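PDB 1FCQ: hyaluronoglucosaminidase from Apis mellifera, which hydrolyses hyaluronan, cleaving its N-acetylglucosaminyl linkages as a family 56 glycosidase of bee venom, in which it is a major allergen. Local coordinates for residues W15-F20 with M43-R47; R237-G242 with A285-I290; V245-L249 with I290-A295; Y266-Y270 with G302-D306. All coordinates share one frame; numbering follows the deposited sequence.

Contact 1 of 4, residues W15-F20 with M43-R47; sequences WNVPTF and MDKFR
Trp15 meets Asp44 through its pyrrole side, with CD1 3.5 Å from Asp44 OD1. NE1 of the same indole donates an almost straight bond to Thr19 OG1 (2.9 Å, 173°), which lies in the ring plane. Asn16 comes next. Its ND2 is 3.6 Å from Phe46 CE1, the amide and ring planes being only 7° apart, while OD1 turns to Tyr265. One water ties Trp15 O, Asn16 ND2 and Phe46 O together, and a second, sitting above the middle of the Phe46 ring, also donates to Phe46 O. A weak Thr19 N to Val17 O bond closes an inverse gamma turn centred on Pro18, whose CB rests 3.8 Å from Phe46 CE1. Thr19 OG1 donates a hydrogen bond to the syn lone pair of Asp44 OD2 (2.7 Å), so the chain indole-hydroxyl-carboxylate has a defined direction. His23 and Gln40 bond to the two oxygens of Asp44 as well, which would favour a charged carboxylate. Phe20 CG sits between its backbone N and carbonyl carbon, which sets the ring beside Phe46, CD2 lying 3.4 Å from Phe46 CB and the planes inclined at 41°. A third water links Phe20 N to Asp44 O. Together these bonds join the C-terminal end of one barrel strand, 12-16, to the loop before the next, 51-55, in the TIM barrel.

Contact 2 of 4, residues R237-G242 with A285-I290; sequences RVGLVG and ATLRKI
Helices 237-242 and 285-290 run in nearly the same direction, their axes 9.0 Å apart at closest and crossing at -27°, with Val238 and Thr286 bringing their backbones nearest. This is the side-by-side packing of two outer helices of the (beta/alpha) TIM barrel, joined in the chain through strand 261-267. No hydrogen bond links the two segments; methyl and methylene groups make the interface. Val241 points at the partner helix and splits its two branches between neighbours one turn apart: CG1 lies 3.5 Å from Ile290 CG1, and CG2 is 3.8 Å from Thr286 CG2. Thr286 can offer that methyl because its hydroxyl is turned the other way, bonded to Asp282 O and Tyr266 OH. Arg237 likewise sends its guanidinium away from the interface, to a salt bridge with Asp282 and to the carbonyls of Arg229 and Trp230. Lys289 behaves differently. Its CG lies anti to the backbone N, and the chain then bends at each of the next three torsions and folds back over the first helix, with CG lying 3.8 Å from Gly242 CA. The bare backbone at Gly242 is what the methylene meets there. Further out, CE of the same lysine is 3.6 Å from Val238 CG1, the two side chains crossing at about a right angle. The other branch of that valine meets the partner helix most closely at Ala285, Val238 CG2 standing 3.5 Å from Ala285 CB.

Contact 3 of 4, residues V245-L249 with I290-A295; sequences VKEAL and ITDLGA
Leu249 N donates to Val245 O at 2.9 Å, and this helical bond sets the two side chains one turn apart, both directed at Leu293. Opposite them, the chain is leaving helix 280-292 through a Schellman motif. Gly294 N bonds to Thr291 O at 3.1 Å, Ala295 N reaches back weakly to Ile290 O, and Gly294 has the positive phi (99°) that the motif requires. Leu293, just before that glycine, points at helix 245-249 and carries most of the packing. Its CD1 branch lies 3.8 Å from Val245 CG1, whereas CD2 comes over the aliphatic part of Lys246, 4.0 Å from its CE. The lysine chain is extended beyond CG, running across Leu293 at about a right angle. Leu249 meets mainly backbone: CD1 is 3.2 Å from Leu293 O, and CD2 is 3.9 Å from Gly294 O. Val245 also reaches the Ala295 methyl with CG1, 4.3 Å from Ala295 CB. With no hydrogen bond between the segments, their union rests on shape and on largely apolar burial, 283 Å² of surface summed over both sides, while the turn's own bonds fix where its leucine and carbonyls stand.

Contact 4 of 4, residues Y266-Y270 with G302-D306; sequences YWYKY and GSSDD
Trp267, Tyr268 and Lys269 face Gly302, Ser303 and Asp306 where two adjacent parallel strands of the TIM barrel, 261-267 and 297-301, give way to their C-terminal loops. Polar links across the contact run through water. One water is gripped by four groups: it accepts from Trp267 NE1 and from Ser303 N (2.9 Å each), donates to Asp306 OD2 at 2.8 Å, and pairs with Tyr268 OH. The indole uses its N-H within the ring plane. A second water sits in the plane of the Tyr268 ring, 2.7 Å from its OH, and donates to Asp306 O, so the phenol holds two waters that both lead to the same aspartate. Among charges, Lys269 NZ and Asp306 OD2 stay 4.8 Å apart, because the ammonium forms its salt bridge with Asp277; the pair could still attract electrostatically. Asp306 instead touches the lysine's methylenes, CE lying 3.6 Å from OD2. Flat groups give the rest. The carboxylate of Asp306 stands at the edge of the Trp267 benzene ring, tilted only 5° from it, while Lys269 CB covers the centre of one indole face and Trp301 meets this tryptophan edge-to-face. Tyr268 CG lies between the backbone N and the carbonyl carbon (chi1 63°), which brings the end of the ring nearer to segment 302-306. Gly302, lacking a side chain, is approached from two directions, by Trp267 NE1 and by Tyr268, whose CE2 is 3.9 Å from Gly302 CA.

Contacts 2 and 3 are successive parts of one helix pair: their centres lie 9 Å apart, they share Ile290, and Gly242 O of contact 2 is 3.7 Å from Leu293 CD1 of contact 3. Tyr266 connects both to contact 4. Its OH makes a probable hydrogen bond to Thr286 OG1 (2.7 Å), and its CD1 packs 3.8 Å from Ile290 CD1. Contact 1 adjoins contact 4, with Pro18 CD 3.2 Å from Gly302 O and centres 13 Å apart. Contact 4 and the 15-20 side of contact 1 lie at the C-terminal ends of barrel strands, the end where TIM-barrel glycosidases keep their active sites; contacts 2 and 3 lie in the outer helical layer, their centres about 25 Å from that of contact 1.

Contact 1 of 4, residues W15-F20 with M43-R47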
loop_
_atom_site.group_PDB
_atom_site.type_symbol
_atom_site.label_atom_id
_atom_site.label_comp_id
_atom_site.label_asym_id
_atom_site.label_seq_id
_atom_site.Cartn_x
_atom_site.Cartn_y
_atom_site.Cartn_z
ATOM N N TRP A 15 -4.621 -12.926 -5.285
ATOM C CA TRP A 15 -5.965 -12.579 -4.812
ATOM C C TRP A 15 -5.873 -11.979 -3.410
ATOM O O TRP A 15 -5.506 -12.695 -2.478
ATOM C CB TRP A 15 -6.815 -13.846 -4.752
ATOM C CG TRP A 15 -8.293 -13.650 -4.562
ATOM C CD1 TRP A 15 -9.044 -14.039 -3.494
ATOM C CD2 TRP A 15 -9.211 -13.046 -5.489
ATOM N NE1 TRP A 15 -10.366 -13.715 -3.681
ATOM C CE2 TRP A 15 -10.488 -13.108 -4.911
ATOM C CE3 TRP A 15 -9.067 -12.477 -6.751
ATOM C CZ2 TRP A 15 -11.624 -12.614 -5.554
ATOM C CZ3 TRP A 15 -10.191 -11.986 -7.399
ATOM C CH2 TRP A 15 -11.444 -12.062 -6.789
ATOM N N ASN A 16 -6.229 -10.704 -3.269
ATOM C CA ASN A 16 -6.209 -10.071 -1.943
ATOM C C ASN A 16 -7.564 -9.412 -1.657
ATOM O O ASN A 16 -7.721 -8.358 -1.061
ATOM C CB ASN A 16 -5.051 -9.086 -1.811
ATOM C CG ASN A 16 -4.763 -8.606 -0.404
ATOM O OD1 ASN A 16 -4.378 -7.437 -0.204
ATOM N ND2 ASN A 16 -4.906 -9.465 0.619
ATOM N N VAL A 17 -8.600 -10.082 -2.177
ATOM C CA VAL A 17 -9.993 -9.632 -1.969
ATOM C C VAL A 17 -10.504 -10.479 -0.816
ATOM O O VAL A 17 -10.275 -11.699 -0.832
ATOM C CB VAL A 17 -10.815 -9.877 -3.242
ATOM C CG1 VAL A 17 -12.279 -9.500 -3.011
ATOM C CG2 VAL A 17 -10.309 -9.090 -4.438
ATOM N N PRO A 18 -11.230 -9.941 0.146
ATOM C CA PRO A 18 -11.650 -10.673 1.324
ATOM C C PRO A 18 -12.903 -11.507 1.128
ATOM O O PRO A 18 -13.840 -11.413 1.917
ATOM C CB PRO A 18 -11.846 -9.589 2.374
ATOM C CG PRO A 18 -12.269 -8.409 1.579
ATOM C CD PRO A 18 -11.503 -8.487 0.278
ATOM N N THR A 19 -12.829 -12.390 0.147
ATOM C CA THR A 19 -13.937 -13.286 -0.162
ATOM C C THR A 19 -14.146 -14.310 0.927
ATOM O O THR A 19 -15.203 -14.950 0.960
ATOM C CB THR A 19 -13.755 -13.932 -1.545
ATOM O OG1 THR A 19 -12.405 -14.378 -1.712
ATOM C CG2 THR A 19 -14.069 -12.897 -2.628
ATOM N N PHE A 20 -13.275 -14.433 1.944
ATOM C CA PHE A 20 -13.553 -15.317 3.066
ATOM C C PHE A 20 -14.887 -14.960 3.717
ATOM O O PHE A 20 -15.572 -15.843 4.241
ATOM C CB PHE A 20 -12.417 -15.263 4.102
ATOM C CG PHE A 20 -12.397 -13.989 4.899
ATOM C CD1 PHE A 20 -13.067 -13.900 6.108
ATOM C CD2 PHE A 20 -11.708 -12.875 4.443
ATOM C CE1 PHE A 20 -13.067 -12.724 6.833
ATOM C CE2 PHE A 20 -11.695 -11.702 5.172
ATOM C CZ PHE A 20 -12.372 -11.627 6.376
ATOM N N MET A 43 -7.710 -22.590 0.822
ATOM C CA MET A 43 -9.080 -22.482 1.290
ATOM C C MET A 43 -9.691 -21.098 1.155
ATOM O O MET A 43 -10.650 -20.690 1.827
ATOM C CB MET A 43 -9.197 -22.973 2.744
ATOM C CG MET A 43 -9.026 -24.494 2.839
ATOM S SD MET A 43 -10.361 -25.371 2.009
ATOM C CE MET A 43 -11.751 -25.065 3.056
ATOM N N ASP A 44 -9.112 -20.276 0.265
ATOM C CA ASP A 44 -9.526 -18.896 0.066
ATOM C C ASP A 44 -9.474 -18.117 1.374
ATOM O O ASP A 44 -10.216 -17.150 1.593
ATOM C CB ASP A 44 -10.899 -18.768 -0.594
ATOM C CG ASP A 44 -11.241 -17.358 -1.042
ATOM O OD1 ASP A 44 -10.360 -16.654 -1.597
ATOM O OD2 ASP A 44 -12.388 -16.928 -0.802
ATOM N N LYS A 45 -8.478 -18.427 2.212
ATOM C CA LYS A 45 -8.297 -17.688 3.462
ATOM C C LYS A 45 -7.786 -16.292 3.123
ATOM O O LYS A 45 -7.099 -16.118 2.107
ATOM C CB LYS A 45 -7.368 -18.443 4.414
ATOM C CG LYS A 45 -8.096 -19.592 5.123
ATOM C CD LYS A 45 -7.187 -20.213 6.177
ATOM C CE LYS A 45 -7.892 -21.292 6.979
ATOM N NZ LYS A 45 -6.959 -21.917 7.965
ATOM N N PHE A 46 -8.086 -15.314 3.972
ATOM C CA PHE A 46 -7.624 -13.952 3.663
ATOM C C PHE A 46 -6.097 -13.871 3.799
ATOM O O PHE A 46 -5.442 -13.215 2.993
ATOM C CB PHE A 46 -8.293 -12.901 4.550
ATOM C CG PHE A 46 -8.075 -11.476 4.106
ATOM C CD1 PHE A 46 -8.274 -11.101 2.781
ATOM C CD2 PHE A 46 -7.673 -10.521 5.022
ATOM C CE1 PHE A 46 -8.072 -9.793 2.375
ATOM C CE2 PHE A 46 -7.473 -9.213 4.618
ATOM C CZ PHE A 46 -7.673 -8.841 3.304
ATOM N N ARG A 47 -5.588 -14.487 4.861
ATOM C CA ARG A 47 -4.144 -14.470 5.082
ATOM C C ARG A 47 -3.642 -15.907 4.978
ATOM O O ARG A 47 -4.141 -16.737 5.745
ATOM C CB ARG A 47 -3.786 -13.887 6.449
ATOM C CG ARG A 47 -4.203 -12.428 6.560
ATOM C CD ARG A 47 -3.885 -11.794 7.911
ATOM N NE ARG A 47 -4.315 -10.403 7.802
ATOM C CZ ARG A 47 -5.550 -9.968 8.019
ATOM N NH1 ARG A 47 -5.768 -8.678 7.821
ATOM N NH2 ARG A 47 -6.489 -10.820 8.444
HETATM O O HOH W 1 -5.837 -12.294 0.419
HETATM O O HOH W 2 -4.588 -10.656 3.460
HETATM O O HOH W 3 -10.344 -14.171 1.537
#

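Contact 2 of 4, residues R237-G242 with A285-I290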
loop_
_atom_site.group_PDB
_atom_site.type_symbol
_atom_site.label_atom_id
_atom_site.label_comp_id
_atom_site.label_asym_id
_atom_site.label_seq_id
_atom_site.Cartn_x
_atom_site.Cartn_y
_atom_site.Cartn_z
ATOM N N ARG A 237 -6.256 7.311 -17.422
ATOM C CA ARG A 237 -6.254 6.195 -16.461
ATOM C C ARG A 237 -5.077 5.268 -16.703
ATOM O O ARG A 237 -4.441 4.740 -15.778
ATOM C CB ARG A 237 -7.591 5.454 -16.511
ATOM C CG ARG A 237 -8.731 6.259 -15.896
ATOM C CD ARG A 237 -10.004 5.413 -15.978
ATOM N NE ARG A 237 -11.186 6.209 -15.670
ATOM C CZ ARG A 237 -12.148 6.450 -16.551
ATOM N NH1 ARG A 237 -12.067 5.933 -17.775
ATOM N NH2 ARG A 237 -13.214 7.180 -16.254
ATOM N N VAL A 238 -4.739 5.034 -17.968
ATOM C CA VAL A 238 -3.588 4.213 -18.327
ATOM C C VAL A 238 -2.307 4.919 -17.880
ATOM O O VAL A 238 -1.377 4.277 -17.394
ATOM C CB VAL A 238 -3.551 3.961 -19.839
ATOM C CG1 VAL A 238 -2.255 3.288 -20.252
ATOM C CG2 VAL A 238 -4.761 3.128 -20.245
ATOM N N GLY A 239 -2.261 6.230 -18.082
ATOM C CA GLY A 239 -1.125 7.045 -17.677
ATOM C C GLY A 239 -0.886 7.020 -16.172
ATOM O O GLY A 239 0.265 7.009 -15.720
ATOM N N LEU A 240 -1.952 7.076 -15.389
ATOM C CA LEU A 240 -1.883 7.006 -13.936
ATOM C C LEU A 240 -1.150 5.717 -13.569
ATOM O O LEU A 240 -0.214 5.733 -12.765
ATOM C CB LEU A 240 -3.276 6.992 -13.312
ATOM C CG LEU A 240 -3.443 6.890 -11.800
ATOM C CD1 LEU A 240 -4.823 7.403 -11.400
ATOM C CD2 LEU A 240 -3.314 5.465 -11.261
ATOM N N VAL A 241 -1.630 4.593 -14.117
ATOM C CA VAL A 241 -1.018 3.303 -13.838
ATOM C C VAL A 241 0.427 3.279 -14.312
ATOM O O VAL A 241 1.334 2.877 -13.589
ATOM C CB VAL A 241 -1.819 2.166 -14.502
ATOM C CG1 VAL A 241 -1.148 0.811 -14.354
ATOM C CG2 VAL A 241 -3.219 2.117 -13.895
ATOM N N GLY A 242 0.633 3.673 -15.574
ATOM C CA GLY A 242 1.961 3.641 -16.170
ATOM C C GLY A 242 3.022 4.405 -15.403
ATOM O O GLY A 242 4.106 3.866 -15.133
ATOM N N ALA A 285 -7.118 -1.991 -20.715
ATOM C CA ALA A 285 -5.998 -1.085 -20.984
ATOM C C ALA A 285 -5.031 -0.986 -19.815
ATOM O O ALA A 285 -3.816 -0.924 -20.039
ATOM C CB ALA A 285 -6.521 0.290 -21.361
ATOM N N THR A 286 -5.545 -0.935 -18.588
ATOM C CA THR A 286 -4.618 -0.797 -17.453
ATOM C C THR A 286 -3.898 -2.080 -17.078
ATOM O O THR A 286 -2.723 -1.996 -16.679
ATOM C CB THR A 286 -5.308 -0.184 -16.228
ATOM O OG1 THR A 286 -6.400 -1.037 -15.833
ATOM C CG2 THR A 286 -5.839 1.210 -16.523
ATOM N N LEU A 287 -4.538 -3.237 -17.180
ATOM C CA LEU A 287 -3.853 -4.497 -16.880
ATOM C C LEU A 287 -2.811 -4.734 -17.975
ATOM O O LEU A 287 -1.691 -5.196 -17.727
ATOM C CB LEU A 287 -4.811 -5.672 -16.704
ATOM C CG LEU A 287 -5.760 -5.598 -15.496
ATOM C CD1 LEU A 287 -6.666 -6.821 -15.505
ATOM C CD2 LEU A 287 -5.009 -5.455 -14.183
ATOM N N ARG A 288 -3.130 -4.342 -19.218
ATOM C CA ARG A 288 -2.141 -4.435 -20.298
ATOM C C ARG A 288 -0.941 -3.543 -20.024
ATOM O O ARG A 288 0.209 -3.957 -20.227
ATOM C CB ARG A 288 -2.805 -4.106 -21.644
ATOM C CG ARG A 288 -3.395 -5.328 -22.317
ATOM C CD ARG A 288 -4.557 -5.008 -23.249
ATOM N NE ARG A 288 -4.877 -6.162 -24.076
ATOM C CZ ARG A 288 -6.018 -6.509 -24.638
ATOM N NH1 ARG A 288 -7.128 -5.792 -24.504
ATOM N NH2 ARG A 288 -6.068 -7.625 -25.363
ATOM N N LYS A 289 -1.145 -2.342 -19.490
ATOM C CA LYS A 289 -0.034 -1.450 -19.177
ATOM C C LYS A 289 0.879 -2.047 -18.113
ATOM O O LYS A 289 2.103 -1.986 -18.229
ATOM C CB LYS A 289 -0.529 -0.072 -18.765
ATOM C CG LYS A 289 0.533 0.940 -18.399
ATOM C CD LYS A 289 1.550 1.176 -19.495
ATOM C CE LYS A 289 1.127 2.228 -20.489
ATOM N NZ LYS A 289 0.159 1.709 -21.488
ATOM N N ILE A 290 0.295 -2.634 -17.069
ATOM C CA ILE A 290 1.087 -3.252 -16.013
ATOM C C ILE A 290 1.976 -4.354 -16.581
ATOM O O ILE A 290 3.155 -4.437 -16.211
ATOM C CB ILE A 290 0.176 -3.830 -14.903
ATOM C CG1 ILE A 290 -0.571 -2.676 -14.223
ATOM C CG2 ILE A 290 1.003 -4.581 -13.866
ATOM C CD1 ILE A 290 -1.650 -3.182 -13.279
#

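Contact 3 of 4, residues V245-L249 with I290-A295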
loop_
_atom_site.group_PDB
_atom_site.type_symbol
_atom_site.label_atom_id
_atom_site.label_comp_id
_atom_site.label_asym_id
_atom_site.label_seq_id
_atom_site.Cartn_x
_atom_site.Cartn_y
_atom_site.Cartn_z
ATOM N N VAL A 245 3.837 2.539 -12.149
ATOM C CA VAL A 245 4.575 1.301 -12.343
ATOM C C VAL A 245 5.998 1.598 -12.809
ATOM O O VAL A 245 6.942 0.963 -12.339
ATOM C CB VAL A 245 3.862 0.352 -13.321
ATOM C CG1 VAL A 245 4.724 -0.853 -13.664
ATOM C CG2 VAL A 245 2.529 -0.081 -12.710
ATOM N N LYS A 246 6.157 2.617 -13.657
ATOM C CA LYS A 246 7.516 3.008 -14.051
ATOM C C LYS A 246 8.319 3.475 -12.839
ATOM O O LYS A 246 9.519 3.164 -12.757
ATOM C CB LYS A 246 7.513 4.135 -15.088
ATOM C CG LYS A 246 7.027 3.726 -16.470
ATOM C CD LYS A 246 6.928 4.970 -17.359
ATOM C CE LYS A 246 6.407 4.645 -18.741
ATOM N NZ LYS A 246 6.201 5.885 -19.555
ATOM N N GLU A 247 7.716 4.235 -11.925
ATOM C CA GLU A 247 8.462 4.716 -10.756
ATOM C C GLU A 247 8.957 3.540 -9.938
ATOM O O GLU A 247 10.122 3.459 -9.529
ATOM C CB GLU A 247 7.595 5.643 -9.911
ATOM C CG GLU A 247 8.302 6.297 -8.736
ATOM C CD GLU A 247 9.341 7.318 -9.145
ATOM O OE1 GLU A 247 9.411 7.677 -10.339
ATOM O OE2 GLU A 247 10.100 7.742 -8.252
ATOM N N ALA A 248 8.081 2.562 -9.686
ATOM C CA ALA A 248 8.493 1.386 -8.932
ATOM C C ALA A 248 9.574 0.588 -9.656
ATOM O O ALA A 248 10.503 0.137 -8.985
ATOM C CB ALA A 248 7.285 0.496 -8.630
ATOM N N LEU A 249 9.483 0.420 -10.980
ATOM C CA LEU A 249 10.546 -0.330 -11.675
ATOM C C LEU A 249 11.876 0.408 -11.627
ATOM O O LEU A 249 12.913 -0.259 -11.481
ATOM C CB LEU A 249 10.107 -0.558 -13.125
ATOM C CG LEU A 249 8.956 -1.551 -13.307
ATOM C CD1 LEU A 249 8.378 -1.437 -14.709
ATOM C CD2 LEU A 249 9.413 -2.977 -13.042
ATOM N N ILE A 290 0.295 -2.634 -17.069
ATOM C CA ILE A 290 1.087 -3.252 -16.013
ATOM C C ILE A 290 1.976 -4.354 -16.581
ATOM O O ILE A 290 3.155 -4.437 -16.211
ATOM C CB ILE A 290 0.176 -3.830 -14.903
ATOM C CG1 ILE A 290 -0.571 -2.676 -14.223
ATOM C CG2 ILE A 290 1.003 -4.581 -13.866
ATOM C CD1 ILE A 290 -1.650 -3.182 -13.279
ATOM N N THR A 291 1.441 -5.228 -17.423
ATOM C CA THR A 291 2.196 -6.338 -17.978
ATOM C C THR A 291 3.225 -5.875 -19.010
ATOM O O THR A 291 4.362 -6.355 -18.999
ATOM C CB THR A 291 1.280 -7.382 -18.645
ATOM O OG1 THR A 291 0.251 -7.797 -17.733
ATOM C CG2 THR A 291 2.099 -8.603 -19.044
ATOM N N ASP A 292 2.828 -4.961 -19.884
ATOM C CA ASP A 292 3.732 -4.450 -20.915
ATOM C C ASP A 292 4.970 -3.777 -20.346
ATOM O O ASP A 292 6.064 -3.862 -20.920
ATOM C CB ASP A 292 2.992 -3.477 -21.830
ATOM C CG ASP A 292 2.022 -4.110 -22.805
ATOM O OD1 ASP A 292 1.888 -5.344 -22.886
ATOM O OD2 ASP A 292 1.340 -3.336 -23.525
ATOM N N LEU A 293 4.864 -3.109 -19.191
ATOM C CA LEU A 293 6.001 -2.439 -18.590
ATOM C C LEU A 293 6.981 -3.370 -17.894
ATOM O O LEU A 293 8.085 -2.921 -17.566
ATOM C CB LEU A 293 5.509 -1.396 -17.571
ATOM C CG LEU A 293 4.892 -0.144 -18.194
ATOM C CD1 LEU A 293 4.201 0.707 -17.144
ATOM C CD2 LEU A 293 5.967 0.673 -18.902
ATOM N N GLY A 294 6.584 -4.611 -17.636
ATOM C CA GLY A 294 7.496 -5.565 -17.037
ATOM C C GLY A 294 7.340 -5.745 -15.539
ATOM O O GLY A 294 8.295 -6.192 -14.895
ATOM N N ALA A 295 6.176 -5.396 -14.989
ATOM C CA ALA A 295 5.966 -5.665 -13.557
ATOM C C ALA A 295 6.006 -7.174 -13.355
ATOM O O ALA A 295 5.784 -7.935 -14.310
ATOM C CB ALA A 295 4.622 -5.096 -13.122
#

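Contact 4 of 4, residues Y266-Y270 with G302-D306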
loop_
_atom_site.group_PDB
_atom_site.type_symbol
_atom_site.label_atom_id
_atom_site.label_comp_id
_atom_site.label_asym_id
_atom_site.label_seq_id
_atom_site.Cartn_x
_atom_site.Cartn_y
_atom_site.Cartn_z
ATOM N N TYR A 266 -3.957 -3.270 -7.090
ATOM C CA TYR A 266 -4.999 -2.936 -8.059
ATOM C C TYR A 266 -6.387 -3.126 -7.462
ATOM O O TYR A 266 -6.656 -4.135 -6.826
ATOM C CB TYR A 266 -4.843 -3.910 -9.230
ATOM C CG TYR A 266 -5.565 -3.528 -10.497
ATOM C CD1 TYR A 266 -4.945 -2.792 -11.481
ATOM C CD2 TYR A 266 -6.891 -3.925 -10.693
ATOM C CE1 TYR A 266 -5.608 -2.419 -12.651
ATOM C CE2 TYR A 266 -7.550 -3.591 -11.860
ATOM C CZ TYR A 266 -6.913 -2.845 -12.824
ATOM O OH TYR A 266 -7.606 -2.498 -13.971
ATOM N N TRP A 267 -7.252 -2.125 -7.667
ATOM C CA TRP A 267 -8.599 -2.241 -7.096
ATOM C C TRP A 267 -9.599 -2.319 -8.246
ATOM O O TRP A 267 -9.361 -1.698 -9.276
ATOM C CB TRP A 267 -8.939 -1.095 -6.171
ATOM C CG TRP A 267 -10.144 -1.230 -5.288
ATOM C CD1 TRP A 267 -10.787 -2.368 -4.902
ATOM C CD2 TRP A 267 -10.803 -0.148 -4.611
ATOM N NE1 TRP A 267 -11.827 -2.066 -4.046
ATOM C CE2 TRP A 267 -11.838 -0.716 -3.841
ATOM C CE3 TRP A 267 -10.612 1.240 -4.572
ATOM C CZ2 TRP A 267 -12.698 0.061 -3.063
ATOM C CZ3 TRP A 267 -11.458 2.003 -3.785
ATOM C CH2 TRP A 267 -12.492 1.408 -3.039
ATOM N N TYR A 268 -10.665 -3.086 -8.033
ATOM C CA TYR A 268 -11.698 -3.212 -9.067
ATOM C C TYR A 268 -12.781 -2.160 -8.920
ATOM O O TYR A 268 -13.775 -2.199 -9.660
ATOM C CB TYR A 268 -12.278 -4.638 -9.087
ATOM C CG TYR A 268 -12.965 -4.986 -7.781
ATOM C CD1 TYR A 268 -14.325 -4.712 -7.665
ATOM C CD2 TYR A 268 -12.318 -5.518 -6.688
ATOM C CE1 TYR A 268 -14.993 -4.981 -6.489
ATOM C CE2 TYR A 268 -12.969 -5.793 -5.501
ATOM C CZ TYR A 268 -14.327 -5.509 -5.410
ATOM O OH TYR A 268 -15.019 -5.763 -4.251
ATOM N N LYS A 269 -12.620 -1.194 -8.026
ATOM C CA LYS A 269 -13.541 -0.079 -7.882
ATOM C C LYS A 269 -12.786 1.220 -8.194
ATOM O O LYS A 269 -11.561 1.246 -8.046
ATOM C CB LYS A 269 -14.057 0.060 -6.448
ATOM C CG LYS A 269 -14.812 -1.143 -5.909
ATOM C CD LYS A 269 -16.171 -1.233 -6.599
ATOM C CE LYS A 269 -17.108 -2.096 -5.765
ATOM N NZ LYS A 269 -18.409 -2.277 -6.479
ATOM N N TYR A 270 -13.476 2.267 -8.612
ATOM C CA TYR A 270 -12.833 3.559 -8.868
ATOM C C TYR A 270 -12.563 4.215 -7.528
ATOM O O TYR A 270 -13.426 4.229 -6.643
ATOM C CB TYR A 270 -13.711 4.470 -9.749
ATOM C CG TYR A 270 -13.782 3.916 -11.157
ATOM C CD1 TYR A 270 -14.881 3.175 -11.592
ATOM C CD2 TYR A 270 -12.732 4.098 -12.049
ATOM C CE1 TYR A 270 -14.927 2.660 -12.862
ATOM C CE2 TYR A 270 -12.769 3.580 -13.328
ATOM C CZ TYR A 270 -13.884 2.866 -13.743
ATOM O OH TYR A 270 -13.925 2.320 -15.000
ATOM N N GLY A 302 -9.585 -5.883 -2.388
ATOM C CA GLY A 302 -10.990 -5.508 -2.190
ATOM C C GLY A 302 -11.190 -5.035 -0.751
ATOM O O GLY A 302 -10.450 -5.417 0.148
ATOM N N SER A 303 -12.226 -4.236 -0.540
ATOM C CA SER A 303 -12.609 -3.745 0.767
ATOM C C SER A 303 -13.651 -4.687 1.375
ATOM O O SER A 303 -14.564 -5.112 0.671
ATOM C CB SER A 303 -13.215 -2.351 0.626
ATOM O OG SER A 303 -13.758 -1.866 1.832
ATOM N N SER A 304 -13.570 -4.908 2.672
ATOM C CA SER A 304 -14.522 -5.751 3.388
ATOM C C SER A 304 -15.961 -5.282 3.254
ATOM O O SER A 304 -16.904 -6.074 3.109
ATOM C CB SER A 304 -14.105 -5.759 4.862
ATOM O OG SER A 304 -15.112 -6.310 5.685
ATOM N N ASP A 305 -16.171 -3.969 3.258
ATOM C CA ASP A 305 -17.480 -3.353 3.148
ATOM C C ASP A 305 -18.221 -3.659 1.857
ATOM O O ASP A 305 -19.444 -3.483 1.817
ATOM C CB ASP A 305 -17.337 -1.827 3.254
ATOM C CG ASP A 305 -16.640 -1.362 4.512
ATOM O OD1 ASP A 305 -16.742 -2.053 5.549
ATOM O OD2 ASP A 305 -15.989 -0.292 4.462
ATOM N N ASP A 306 -17.536 -4.073 0.799
ATOM C CA ASP A 306 -18.163 -4.332 -0.484
ATOM C C ASP A 306 -18.635 -5.760 -0.677
ATOM O O ASP A 306 -19.234 -6.033 -1.723
ATOM C CB ASP A 306 -17.216 -3.911 -1.623
ATOM C CG ASP A 306 -16.949 -2.417 -1.608
ATOM O OD1 ASP A 306 -17.642 -1.731 -0.818
ATOM O OD2 ASP A 306 -16.086 -1.893 -2.339
HETATM O O HOH W 4 -13.925 -3.602 -2.750
HETATM O O HOH W 5 -17.647 -5.430 -4.437
#